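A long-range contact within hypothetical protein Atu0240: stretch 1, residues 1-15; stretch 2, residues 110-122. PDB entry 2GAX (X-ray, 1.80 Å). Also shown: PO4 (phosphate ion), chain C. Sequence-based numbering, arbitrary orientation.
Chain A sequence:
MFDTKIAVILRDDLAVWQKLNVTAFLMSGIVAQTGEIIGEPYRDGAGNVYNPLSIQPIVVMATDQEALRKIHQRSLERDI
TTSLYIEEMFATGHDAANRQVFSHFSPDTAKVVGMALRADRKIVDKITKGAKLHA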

# COMPACT_ATOMS: atom_id res chain seq x y z
N MSE A 1 -9.72 -14.72 -11.27
CA MSE A 1 -8.50 -15.08 -10.49
C MSE A 1 -7.21 -14.59 -11.16
O MSE A 1 -7.12 -14.49 -12.39
CB MSE A 1 -8.44 -16.58 -10.25
CG MSE A 1 -7.66 -16.96 -9.02
SE MSE A 1 -7.23 -18.83 -9.10
CE MSE A 1 -5.84 -18.88 -7.70
N PHE A 2 -6.20 -14.31 -10.34
CA PHE A 2 -5.05 -13.55 -10.79
C PHE A 2 -3.74 -14.23 -10.42
O PHE A 2 -3.67 -14.91 -9.40
CB PHE A 2 -5.09 -12.15 -10.15
CG PHE A 2 -6.33 -11.38 -10.46
CD1 PHE A 2 -6.34 -10.45 -11.50
CD2 PHE A 2 -7.50 -11.59 -9.73
CE1 PHE A 2 -7.50 -9.74 -11.80
CE2 PHE A 2 -8.66 -10.88 -10.02
CZ PHE A 2 -8.66 -9.95 -11.06
N ASP A 3 -2.72 -14.02 -11.24
CA ASP A 3 -1.36 -14.47 -10.92
C ASP A 3 -0.81 -13.70 -9.72
O ASP A 3 -0.02 -14.23 -8.93
CB ASP A 3 -0.42 -14.30 -12.12
CG ASP A 3 -0.60 -15.39 -13.17
OD1 ASP A 3 -1.38 -16.34 -12.95
OD2 ASP A 3 0.07 -15.29 -14.23
N THR A 4 -1.25 -12.45 -9.58
CA THR A 4 -0.76 -11.56 -8.52
C THR A 4 -1.73 -11.43 -7.35
O THR A 4 -2.88 -11.89 -7.42
CB THR A 4 -0.44 -10.15 -9.07
OG1 THR A 4 -1.66 -9.51 -9.51
CG2 THR A 4 0.55 -10.23 -10.23
N LYS A 5 -1.24 -10.78 -6.29
CA LYS A 5 -2.03 -10.43 -5.13
C LYS A 5 -1.71 -8.97 -4.75
O LYS A 5 -0.56 -8.55 -4.84
CB LYS A 5 -1.66 -11.36 -3.96
CG LYS A 5 -2.32 -11.00 -2.64
CD LYS A 5 -1.80 -11.86 -1.49
CE LYS A 5 -2.24 -11.25 -0.16
NZ LYS A 5 -1.99 -12.09 1.06
N ILE A 6 -2.73 -8.23 -4.31
CA ILE A 6 -2.56 -6.86 -3.80
C ILE A 6 -2.67 -6.87 -2.27
O ILE A 6 -3.68 -7.30 -1.71
CB ILE A 6 -3.58 -5.84 -4.41
CG1 ILE A 6 -3.46 -5.80 -5.93
CG2 ILE A 6 -3.34 -4.44 -3.86
CD1 ILE A 6 -4.51 -4.94 -6.60
N ALA A 7 -1.63 -6.38 -1.61
CA ALA A 7 -1.61 -6.32 -0.17
C ALA A 7 -1.23 -4.93 0.30
O ALA A 7 -0.36 -4.28 -0.29
CB ALA A 7 -0.64 -7.35 0.38
N VAL A 8 -1.91 -4.50 1.36
CA VAL A 8 -1.60 -3.25 2.05
C VAL A 8 -1.19 -3.61 3.47
O VAL A 8 -1.91 -4.34 4.14
CB VAL A 8 -2.85 -2.35 2.11
CG1 VAL A 8 -2.58 -1.10 2.97
CG2 VAL A 8 -3.33 -1.97 0.72
N ILE A 9 -0.04 -3.12 3.94
CA ILE A 9 0.43 -3.35 5.31
C ILE A 9 0.63 -2.03 6.07
O ILE A 9 1.45 -1.19 5.69
CB ILE A 9 1.75 -4.20 5.40
CG1 ILE A 9 1.74 -5.40 4.46
CG2 ILE A 9 1.99 -4.69 6.84
CD1 ILE A 9 2.42 -5.16 3.11
N LEU A 10 -0.11 -1.88 7.16
CA LEU A 10 -0.11 -0.66 7.95
C LEU A 10 0.60 -0.85 9.28
O LEU A 10 0.65 -1.96 9.80
CB LEU A 10 -1.55 -0.21 8.19
CG LEU A 10 -2.35 0.03 6.90
CD1 LEU A 10 -3.83 0.20 7.20
CD2 LEU A 10 -1.80 1.23 6.10
N ARG A 11 1.15 0.22 9.83
CA ARG A 11 1.74 0.13 11.17
C ARG A 11 0.57 0.12 12.16
O ARG A 11 -0.29 0.99 12.09
CB ARG A 11 2.70 1.29 11.43
CG ARG A 11 3.71 0.98 12.55
CD ARG A 11 4.68 2.12 12.77
NE ARG A 11 4.05 3.30 13.37
CZ ARG A 11 4.61 4.50 13.41
NH1 ARG A 11 5.81 4.70 12.88
NH2 ARG A 11 3.98 5.52 13.97
N ASP A 12 0.53 -0.86 13.07
CA ASP A 12 -0.71 -1.09 13.83
C ASP A 12 -1.07 0.04 14.79
O ASP A 12 -2.24 0.21 15.12
CB ASP A 12 -0.71 -2.44 14.55
CG ASP A 12 -2.13 -2.93 14.90
OD1 ASP A 12 -3.12 -2.50 14.24
OD2 ASP A 12 -2.26 -3.75 15.84
N ASP A 13 -0.08 0.82 15.21
CA ASP A 13 -0.34 1.87 16.21
C ASP A 13 -0.93 3.18 15.68
O ASP A 13 -1.20 4.10 16.45
CB ASP A 13 0.91 2.11 17.06
CG ASP A 13 2.06 2.70 16.28
OD1 ASP A 13 2.01 2.72 15.03
OD2 ASP A 13 3.04 3.15 16.91
N LEU A 14 -1.17 3.25 14.37
CA LEU A 14 -1.77 4.45 13.76
C LEU A 14 -3.22 4.64 14.22
O LEU A 14 -3.93 3.66 14.42
CB LEU A 14 -1.76 4.33 12.24
CG LEU A 14 -0.45 4.28 11.46
CD1 LEU A 14 -0.77 4.07 9.98
CD2 LEU A 14 0.40 5.53 11.62
N ALA A 15 -3.64 5.89 14.36
CA ALA A 15 -5.06 6.18 14.54
C ALA A 15 -5.82 5.64 13.33
O ALA A 15 -5.23 5.44 12.26
CB ALA A 15 -5.28 7.66 14.67
N ALA A 110 14.18 4.48 8.01
CA ALA A 110 12.83 5.02 7.83
C ALA A 110 11.84 4.55 8.91
O ALA A 110 12.00 3.46 9.49
CB ALA A 110 12.29 4.72 6.43
N LYS A 111 10.84 5.38 9.20
CA LYS A 111 9.72 4.95 10.04
C LYS A 111 8.53 4.73 9.12
O LYS A 111 7.69 5.60 8.97
CB LYS A 111 9.40 5.98 11.12
CG LYS A 111 10.51 6.19 12.13
CD LYS A 111 10.32 7.49 12.91
CE LYS A 111 11.07 7.45 14.23
NZ LYS A 111 11.69 8.78 14.56
N VAL A 112 8.51 3.58 8.45
CA VAL A 112 7.41 3.25 7.55
C VAL A 112 6.13 3.09 8.35
O VAL A 112 6.10 2.39 9.37
CB VAL A 112 7.66 1.98 6.74
CG1 VAL A 112 6.49 1.71 5.79
CG2 VAL A 112 8.95 2.12 5.93
N VAL A 113 5.08 3.76 7.88
CA VAL A 113 3.75 3.60 8.47
C VAL A 113 2.80 2.80 7.58
O VAL A 113 1.76 2.34 8.02
CB VAL A 113 3.15 4.96 8.90
CG1 VAL A 113 4.07 5.62 9.94
CG2 VAL A 113 2.95 5.90 7.70
N GLY A 114 3.18 2.60 6.32
CA GLY A 114 2.39 1.77 5.42
C GLY A 114 3.14 1.43 4.16
O GLY A 114 4.01 2.18 3.73
N MSE A 115 2.79 0.29 3.57
CA MSE A 115 3.31 -0.15 2.28
C MSE A 115 2.23 -0.94 1.57
O MSE A 115 1.43 -1.63 2.21
CB MSE A 115 4.55 -1.03 2.46
CG MSE A 115 5.24 -1.41 1.15
SE MSE A 115 6.79 -2.60 1.46
CE MSE A 115 5.96 -4.32 1.05
N ALA A 116 2.20 -0.83 0.25
CA ALA A 116 1.34 -1.69 -0.55
C ALA A 116 2.14 -2.22 -1.68
O ALA A 116 3.03 -1.54 -2.20
CB ALA A 116 0.14 -0.94 -1.11
N LEU A 117 1.78 -3.42 -2.11
CA LEU A 117 2.43 -4.04 -3.25
C LEU A 117 1.43 -4.89 -4.03
O LEU A 117 0.40 -5.33 -3.49
CB LEU A 117 3.62 -4.88 -2.78
CG LEU A 117 3.40 -6.22 -2.06
CD1 LEU A 117 4.68 -7.08 -2.14
CD2 LEU A 117 2.94 -6.04 -0.61
N ARG A 118 1.75 -5.09 -5.31
CA ARG A 118 1.08 -6.04 -6.17
C ARG A 118 2.18 -6.85 -6.85
O ARG A 118 3.01 -6.30 -7.59
CB ARG A 118 0.25 -5.33 -7.23
CG ARG A 118 -0.36 -6.26 -8.29
CD ARG A 118 -1.17 -5.47 -9.30
NE ARG A 118 -1.96 -6.35 -10.15
CZ ARG A 118 -1.51 -6.96 -11.25
NH1 ARG A 118 -0.26 -6.75 -11.66
NH2 ARG A 118 -2.32 -7.74 -11.95
N ALA A 119 2.20 -8.16 -6.59
CA ALA A 119 3.21 -9.04 -7.16
C ALA A 119 2.72 -10.48 -7.22
O ALA A 119 1.71 -10.82 -6.61
CB ALA A 119 4.49 -8.96 -6.36
N ASP A 120 3.45 -11.32 -7.96
CA ASP A 120 3.08 -12.73 -8.05
C ASP A 120 2.74 -13.26 -6.67
O ASP A 120 3.47 -13.04 -5.70
CB ASP A 120 4.17 -13.57 -8.74
CG ASP A 120 3.94 -13.69 -10.25
OD1 ASP A 120 4.04 -14.83 -10.77
OD2 ASP A 120 3.64 -12.67 -10.92
N ARG A 121 1.60 -13.93 -6.59
CA ARG A 121 0.99 -14.28 -5.30
C ARG A 121 1.93 -14.93 -4.28
O ARG A 121 1.92 -14.55 -3.11
CB ARG A 121 -0.29 -15.11 -5.52
CG ARG A 121 -0.12 -16.39 -6.36
CD ARG A 121 -1.48 -17.03 -6.65
NE ARG A 121 -1.96 -16.79 -8.01
CZ ARG A 121 -2.22 -17.75 -8.90
NH1 ARG A 121 -2.05 -19.02 -8.57
NH2 ARG A 121 -2.65 -17.43 -10.11
N LYS A 122 2.75 -15.88 -4.73
CA LYS A 122 3.65 -16.62 -3.82
C LYS A 122 4.74 -15.70 -3.23
O LYS A 122 5.10 -15.81 -2.05
CB LYS A 122 4.27 -17.83 -4.53
CG LYS A 122 3.23 -18.80 -5.14
CD LYS A 122 3.83 -20.18 -5.50
CE LYS A 122 4.04 -21.06 -4.24
NZ LYS A 122 2.79 -21.75 -3.77
P PO4 C . -2.43 -11.13 -13.09
O1 PO4 C . -3.29 -10.08 -13.75
O2 PO4 C . -3.02 -12.50 -13.35
O3 PO4 C . -2.37 -10.89 -11.60
O4 PO4 C . -1.04 -11.08 -13.67

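An antiparallel pair of β-strands satisfies its backbone polar groups in alternation, and the contact between residues 4-11 and 112-120 of Atu0240 is a clear worked example. The two strands run at 162° to each other, and at Lys5, Ala7 and Ile9 both NH and CO turn toward the partner strand, while Arg11 adds only its NH. Lys5 and Ala119 form the first such pair, with Lys5 N giving to Ala119 O at 3.0 Å and Ala119 N to Lys5 O at 3.3 Å. Ala7 and Leu117 repeat the pattern more tightly: Ala7 N lies 3.0 Å from Leu117 O, and Leu117 N lies 2.9 Å from Ala7 O. The straightest bond of the ladder, at 177°, is also its shortest, from Ile9 N to Met115 O at 2.7 Å; Met115 N returns a bond to Ile9 O at 2.9 Å. Arg11 N closes the series on Val113 O at 2.9 Å.

Between these pairs the α-carbons draw together, and carbonyls already engaged by an NH receive a CA-H as well. Ala7 O, for instance, lies 3.1 Å from Ala116 CA, and Ile9 O lies 3.1 Å from Gly114 CA. Side chains alternate in step. Ala7, Ile9, Met115 and Leu117 share one face, where Ile9 CD1 packs 3.9 Å from Leu117 CD2; on the other, Val8 CG2 meets Ala116 CB at 4.1 Å.

Where the ladder ends, a helix start and an arginine side chain take over. Arg121 N donates to Asp3 O at 2.9 Å, while its guanidinium reaches back to Phe2 O, which accepts from both Arg121 NE at 2.9 Å and Arg121 NH2 at 2.8 Å. The same NH2 of Arg121 forms a salt bridge with Asp3 OD1 at 3.3 Å, so one side chain serves a backbone acceptor and a carboxylate together.

Proximity alone does not make a hydrogen bond. Thr4 OG1 sits 3.1 Å from Arg118 NH2, but over the face of the guanidinium, where no N-H points at it. The hydroxyl instead donates to phosphate O3, 2.6 Å from Thr4 OG1. That ion, probably from the crystallisation liquor, also takes bonds from Thr4 N to its O3 at 2.8 Å and from Asp3 N to its O2 at 2.6 Å.

At the far end, Arg11 NE pairs with Asp13 OD1 at 2.7 Å within its own stretch, a hydrogen-bonded salt bridge, while Val113 CG1 lies over one face of the guanidinium, 3.5 Å from Arg11 NH1.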